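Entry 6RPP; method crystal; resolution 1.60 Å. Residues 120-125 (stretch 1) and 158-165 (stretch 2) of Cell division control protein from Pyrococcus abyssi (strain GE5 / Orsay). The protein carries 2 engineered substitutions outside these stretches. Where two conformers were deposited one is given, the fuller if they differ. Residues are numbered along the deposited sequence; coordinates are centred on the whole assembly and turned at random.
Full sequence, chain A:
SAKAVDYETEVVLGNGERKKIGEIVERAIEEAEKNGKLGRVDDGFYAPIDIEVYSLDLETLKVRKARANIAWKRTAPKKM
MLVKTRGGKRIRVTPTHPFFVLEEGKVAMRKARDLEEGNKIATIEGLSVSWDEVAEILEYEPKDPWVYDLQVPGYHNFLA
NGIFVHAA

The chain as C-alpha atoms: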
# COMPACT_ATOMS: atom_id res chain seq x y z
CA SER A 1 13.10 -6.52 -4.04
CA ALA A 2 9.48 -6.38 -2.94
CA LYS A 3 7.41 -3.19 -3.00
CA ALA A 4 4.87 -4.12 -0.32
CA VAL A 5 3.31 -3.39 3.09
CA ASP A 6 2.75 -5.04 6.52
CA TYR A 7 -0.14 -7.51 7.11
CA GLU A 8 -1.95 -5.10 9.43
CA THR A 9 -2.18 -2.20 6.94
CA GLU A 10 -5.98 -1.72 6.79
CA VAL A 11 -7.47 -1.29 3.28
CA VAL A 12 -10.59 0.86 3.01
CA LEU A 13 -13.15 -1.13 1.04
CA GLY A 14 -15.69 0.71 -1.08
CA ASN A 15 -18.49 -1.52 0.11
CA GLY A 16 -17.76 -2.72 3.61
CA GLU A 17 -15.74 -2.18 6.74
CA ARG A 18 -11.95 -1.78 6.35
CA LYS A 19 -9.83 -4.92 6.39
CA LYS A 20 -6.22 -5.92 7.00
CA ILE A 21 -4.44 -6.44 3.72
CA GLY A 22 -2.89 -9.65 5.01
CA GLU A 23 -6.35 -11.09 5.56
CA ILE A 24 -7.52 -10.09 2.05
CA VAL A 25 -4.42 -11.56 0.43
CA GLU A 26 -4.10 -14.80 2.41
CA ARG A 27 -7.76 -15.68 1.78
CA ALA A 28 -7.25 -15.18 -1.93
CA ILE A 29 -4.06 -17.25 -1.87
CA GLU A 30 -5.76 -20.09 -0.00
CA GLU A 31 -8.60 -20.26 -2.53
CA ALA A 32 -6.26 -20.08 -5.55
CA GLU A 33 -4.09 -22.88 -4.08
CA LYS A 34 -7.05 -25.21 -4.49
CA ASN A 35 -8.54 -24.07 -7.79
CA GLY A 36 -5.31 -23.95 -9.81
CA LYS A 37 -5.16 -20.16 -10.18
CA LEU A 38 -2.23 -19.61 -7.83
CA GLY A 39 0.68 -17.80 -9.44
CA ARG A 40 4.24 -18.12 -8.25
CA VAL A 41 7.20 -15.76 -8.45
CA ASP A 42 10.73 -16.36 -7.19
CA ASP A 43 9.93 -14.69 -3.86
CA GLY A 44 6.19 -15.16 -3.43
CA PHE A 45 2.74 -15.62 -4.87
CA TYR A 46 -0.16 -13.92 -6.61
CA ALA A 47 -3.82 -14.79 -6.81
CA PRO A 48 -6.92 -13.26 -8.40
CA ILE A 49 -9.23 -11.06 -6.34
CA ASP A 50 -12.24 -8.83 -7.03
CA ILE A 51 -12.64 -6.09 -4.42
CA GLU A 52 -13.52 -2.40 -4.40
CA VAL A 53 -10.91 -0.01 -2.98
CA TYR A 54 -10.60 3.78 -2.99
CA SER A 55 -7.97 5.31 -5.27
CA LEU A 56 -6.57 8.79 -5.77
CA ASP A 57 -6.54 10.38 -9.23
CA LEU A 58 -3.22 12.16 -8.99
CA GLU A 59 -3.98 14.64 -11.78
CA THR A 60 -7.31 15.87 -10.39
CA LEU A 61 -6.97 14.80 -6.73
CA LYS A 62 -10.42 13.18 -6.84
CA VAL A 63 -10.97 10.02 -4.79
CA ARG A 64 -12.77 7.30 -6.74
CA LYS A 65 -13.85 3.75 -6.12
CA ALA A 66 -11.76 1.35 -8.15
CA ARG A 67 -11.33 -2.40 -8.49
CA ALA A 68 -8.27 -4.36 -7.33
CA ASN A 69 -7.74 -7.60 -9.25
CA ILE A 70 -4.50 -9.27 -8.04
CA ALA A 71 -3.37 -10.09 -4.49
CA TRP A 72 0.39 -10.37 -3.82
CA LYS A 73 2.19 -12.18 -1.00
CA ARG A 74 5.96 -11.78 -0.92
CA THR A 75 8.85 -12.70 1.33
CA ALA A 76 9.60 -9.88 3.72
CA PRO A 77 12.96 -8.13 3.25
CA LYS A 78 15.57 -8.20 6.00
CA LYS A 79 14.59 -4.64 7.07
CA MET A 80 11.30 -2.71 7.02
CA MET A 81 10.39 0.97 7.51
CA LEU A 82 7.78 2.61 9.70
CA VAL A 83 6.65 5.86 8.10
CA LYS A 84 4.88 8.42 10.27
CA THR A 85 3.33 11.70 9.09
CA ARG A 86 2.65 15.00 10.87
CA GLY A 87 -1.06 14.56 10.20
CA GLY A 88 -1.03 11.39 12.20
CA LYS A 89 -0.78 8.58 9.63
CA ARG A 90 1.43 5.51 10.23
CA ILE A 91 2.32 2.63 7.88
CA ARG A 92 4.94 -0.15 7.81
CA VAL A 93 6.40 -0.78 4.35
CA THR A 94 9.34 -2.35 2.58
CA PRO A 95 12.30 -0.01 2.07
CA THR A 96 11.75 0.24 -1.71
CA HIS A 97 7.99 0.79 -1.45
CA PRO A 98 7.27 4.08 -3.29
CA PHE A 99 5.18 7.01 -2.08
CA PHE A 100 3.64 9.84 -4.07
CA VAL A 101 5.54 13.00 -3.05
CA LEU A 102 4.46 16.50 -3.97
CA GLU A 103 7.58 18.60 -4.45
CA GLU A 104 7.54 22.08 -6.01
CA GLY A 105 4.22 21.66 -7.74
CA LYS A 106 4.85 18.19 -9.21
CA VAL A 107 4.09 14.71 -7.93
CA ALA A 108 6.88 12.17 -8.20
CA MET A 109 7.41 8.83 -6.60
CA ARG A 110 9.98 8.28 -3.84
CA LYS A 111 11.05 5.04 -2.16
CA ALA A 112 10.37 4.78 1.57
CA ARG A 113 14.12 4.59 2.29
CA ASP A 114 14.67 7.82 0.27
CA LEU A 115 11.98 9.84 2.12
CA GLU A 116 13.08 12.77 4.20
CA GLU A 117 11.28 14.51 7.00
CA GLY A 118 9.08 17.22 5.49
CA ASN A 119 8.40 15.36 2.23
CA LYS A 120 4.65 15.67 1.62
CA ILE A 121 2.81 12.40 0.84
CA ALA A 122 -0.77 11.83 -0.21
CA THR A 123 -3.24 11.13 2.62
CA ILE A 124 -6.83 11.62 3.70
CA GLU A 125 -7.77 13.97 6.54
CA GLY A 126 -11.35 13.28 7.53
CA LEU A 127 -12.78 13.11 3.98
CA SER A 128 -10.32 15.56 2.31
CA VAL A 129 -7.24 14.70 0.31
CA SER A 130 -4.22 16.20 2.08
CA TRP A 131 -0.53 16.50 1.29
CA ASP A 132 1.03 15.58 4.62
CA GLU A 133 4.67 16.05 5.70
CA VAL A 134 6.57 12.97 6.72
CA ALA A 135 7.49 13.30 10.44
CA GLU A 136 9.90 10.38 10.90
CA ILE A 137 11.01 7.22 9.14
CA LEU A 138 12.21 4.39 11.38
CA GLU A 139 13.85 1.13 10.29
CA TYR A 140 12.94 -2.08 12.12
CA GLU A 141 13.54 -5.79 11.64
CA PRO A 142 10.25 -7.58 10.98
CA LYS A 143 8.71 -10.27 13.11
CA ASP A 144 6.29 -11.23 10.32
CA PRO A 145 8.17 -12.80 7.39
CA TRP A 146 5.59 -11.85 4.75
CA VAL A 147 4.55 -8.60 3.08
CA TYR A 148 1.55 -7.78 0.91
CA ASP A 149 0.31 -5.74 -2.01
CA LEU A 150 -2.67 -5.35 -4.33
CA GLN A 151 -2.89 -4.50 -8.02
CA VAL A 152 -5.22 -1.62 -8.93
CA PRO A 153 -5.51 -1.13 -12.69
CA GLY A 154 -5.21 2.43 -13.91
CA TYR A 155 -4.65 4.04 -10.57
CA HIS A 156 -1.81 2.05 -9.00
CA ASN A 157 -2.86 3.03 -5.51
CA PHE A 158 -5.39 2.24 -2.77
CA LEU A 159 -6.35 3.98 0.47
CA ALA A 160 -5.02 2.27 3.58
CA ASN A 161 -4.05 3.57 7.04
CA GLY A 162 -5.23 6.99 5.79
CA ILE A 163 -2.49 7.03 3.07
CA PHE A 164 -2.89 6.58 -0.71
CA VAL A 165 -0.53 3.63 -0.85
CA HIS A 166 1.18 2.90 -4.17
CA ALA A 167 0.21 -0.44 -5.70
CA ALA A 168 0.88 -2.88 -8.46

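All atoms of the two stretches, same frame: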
# COMPACT_ATOMS: atom_id res chain seq x y z
N LYS A 120 6.11 15.80 1.52
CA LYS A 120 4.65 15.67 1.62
C LYS A 120 4.12 14.47 0.82
O LYS A 120 4.34 14.37 -0.39
CB LYS A 120 4.01 16.98 1.12
CG LYS A 120 4.30 18.14 2.06
CD LYS A 120 3.61 19.41 1.55
CE LYS A 120 3.67 20.49 2.60
NZ LYS A 120 2.95 21.73 2.17
N ILE A 121 3.35 13.59 1.49
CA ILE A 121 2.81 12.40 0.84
C ILE A 121 1.29 12.52 0.85
O ILE A 121 0.70 13.29 1.61
CB ILE A 121 3.25 11.06 1.49
CG1 ILE A 121 2.84 10.95 2.95
CG2 ILE A 121 4.80 10.93 1.34
CD1 ILE A 121 2.89 9.53 3.48
N ALA A 122 0.66 11.71 0.02
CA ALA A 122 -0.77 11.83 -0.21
C ALA A 122 -1.58 11.05 0.83
O ALA A 122 -1.35 9.86 1.03
CB ALA A 122 -1.09 11.32 -1.62
N THR A 123 -2.50 11.73 1.50
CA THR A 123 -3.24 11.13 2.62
C THR A 123 -4.68 11.60 2.55
O THR A 123 -5.06 12.44 1.72
CB THR A 123 -2.66 11.55 3.98
OG1 THR A 123 -2.94 12.96 4.24
CG2 THR A 123 -1.16 11.30 4.08
N ILE A 124 -5.50 11.06 3.44
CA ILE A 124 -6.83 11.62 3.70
C ILE A 124 -6.85 12.23 5.09
O ILE A 124 -6.23 11.70 6.04
CB ILE A 124 -7.87 10.49 3.54
CG1 ILE A 124 -9.22 11.12 3.23
CG2 ILE A 124 -7.92 9.53 4.76
CD1 ILE A 124 -9.39 11.29 1.71
N GLU A 125 -7.52 13.37 5.22
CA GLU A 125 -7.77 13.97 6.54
C GLU A 125 -9.28 14.14 6.65
O GLU A 125 -9.87 14.93 5.94
CB GLU A 125 -7.00 15.31 6.72
CG GLU A 125 -5.52 15.05 7.14
CD GLU A 125 -4.58 16.25 7.05
OE1 GLU A 125 -5.11 17.38 7.03
OE2 GLU A 125 -3.31 16.07 7.00
N PHE A 158 -4.18 2.50 -3.57
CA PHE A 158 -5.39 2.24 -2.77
C PHE A 158 -5.22 2.92 -1.43
O PHE A 158 -4.10 3.06 -0.92
CB PHE A 158 -5.68 0.73 -2.56
CG PHE A 158 -4.50 -0.03 -1.99
CD1 PHE A 158 -4.32 -0.16 -0.60
CD2 PHE A 158 -3.55 -0.63 -2.83
CE1 PHE A 158 -3.26 -0.81 -0.03
CE2 PHE A 158 -2.45 -1.31 -2.29
CZ PHE A 158 -2.29 -1.41 -0.90
N LEU A 159 -6.35 3.35 -0.86
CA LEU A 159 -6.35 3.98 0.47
C LEU A 159 -6.20 2.95 1.57
O LEU A 159 -7.00 2.00 1.68
CB LEU A 159 -7.67 4.72 0.65
CG LEU A 159 -7.81 5.47 1.98
CD1 LEU A 159 -6.71 6.54 2.18
CD2 LEU A 159 -9.25 6.11 1.92
N ALA A 160 -5.19 3.15 2.43
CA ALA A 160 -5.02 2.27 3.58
C ALA A 160 -4.25 3.04 4.64
O ALA A 160 -3.32 3.77 4.33
CB ALA A 160 -4.26 0.99 3.15
N ASN A 161 -4.69 2.87 5.89
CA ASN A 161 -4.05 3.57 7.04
C ASN A 161 -4.08 5.09 6.82
O ASN A 161 -3.18 5.81 7.30
CB ASN A 161 -2.63 3.08 7.28
CG ASN A 161 -2.59 1.76 8.02
OD1 ASN A 161 -3.56 1.00 8.00
ND2 ASN A 161 -1.48 1.49 8.69
N GLY A 162 -5.09 5.58 6.08
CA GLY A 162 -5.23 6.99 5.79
C GLY A 162 -4.24 7.53 4.76
O GLY A 162 -4.18 8.75 4.61
N ILE A 163 -3.49 6.66 4.07
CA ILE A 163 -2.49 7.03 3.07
C ILE A 163 -2.89 6.45 1.72
O ILE A 163 -3.43 5.36 1.67
CB ILE A 163 -1.11 6.49 3.50
CG1 ILE A 163 -0.68 7.12 4.84
CG2 ILE A 163 -0.05 6.71 2.41
CD1 ILE A 163 0.53 6.45 5.47
N PHE A 164 -2.67 7.18 0.60
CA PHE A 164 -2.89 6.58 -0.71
C PHE A 164 -1.62 5.84 -1.05
O PHE A 164 -0.62 6.44 -1.46
CB PHE A 164 -3.25 7.68 -1.71
CG PHE A 164 -4.64 8.16 -1.47
CD1 PHE A 164 -5.73 7.40 -1.83
CD2 PHE A 164 -4.84 9.35 -0.81
CE1 PHE A 164 -7.03 7.83 -1.60
CE2 PHE A 164 -6.12 9.81 -0.56
CZ PHE A 164 -7.22 9.04 -0.96
N VAL A 165 -1.67 4.53 -0.80
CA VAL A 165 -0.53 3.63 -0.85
C VAL A 165 -0.32 3.22 -2.30
O VAL A 165 -1.28 2.79 -2.97
CB VAL A 165 -0.80 2.39 0.02
CG1 VAL A 165 0.32 1.43 -0.08
CG2 VAL A 165 -1.03 2.84 1.48

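Three residues dominate this contact by covered area: Ile124 (68 Å²), Phe164 (67 Å²) and Ala122 (48 Å²), out of 345 Å² buried between the two stretches with both sides summed. The framework that brings them together is a single beta bridge pairing Thr123 with Ile163, whose CA atoms lie 4.2 Å apart. The strand axes approach to 4.7 Å with 124° between their N-to-C directions, so the pairing is antiparallel in sense but strongly skewed, and the backbones are bridged at this one position.

Two hydrogen bonds flank the bridge. Phe164 N donates to Ala122 O at 3.0 Å, with an N-H...O angle of 167°, and Ile124 N donates to Gly162 O at 2.9 Å and 163°. Both are short and nearly linear. Because the donors and acceptors belong to the residues on each side of Thr123 and Ile163, the bridged pair itself exchanges no hydrogen bond; its close approach is backbone packing, with Thr123 CA also 3.2 Å from Gly162 O.

Ile124 combines its backbone bond with side-chain packing. Its CA-to-CB bond points toward stretch 2, and with chi1 at -157° (t) and chi2 at 89° (p) its methyl groups meet two different residues: CG2 lies 4.1 Å from Leu159 CD1, while CD1 lies 4.1 Å from Phe164 CZ. Leu159 starts sideways at CB, but the end of its side chain comes nearer, which allows the first of these contacts.

Phe164 is buried and presents its ring edge to stretch 1. Ile124 CD1 sits near the ring plane, as does Thr123 O, which is 3.6 Å from Phe164 CE2; neither contact is a stack on the face. At the root of the same side chain, Phe164 CB is 4.2 Å from Ala122 CB, so Ala122 supplies both a hydrogen-bond acceptor and an apolar contact to one partner. Beyond this pair, Ile121 CD1 reaches Ile163 CG2 at 4.2 Å.

The conformation of stretch 2 accounts for the position of the Gly162 acceptor. A type I' turn runs from Ala160 to Ile163, closed by reciprocal bonds, Ala160 N to Ile163 O and Ile163 N to Ala160 O, each 2.9 Å. Asn161 and Gly162 occupy its centre with positive phi values of 57° and 73°; such a phi by itself favours glycine at the second position. The hairpin thus lends stretch 1 Gly162 O from its turn and Phe164 N from its returning strand.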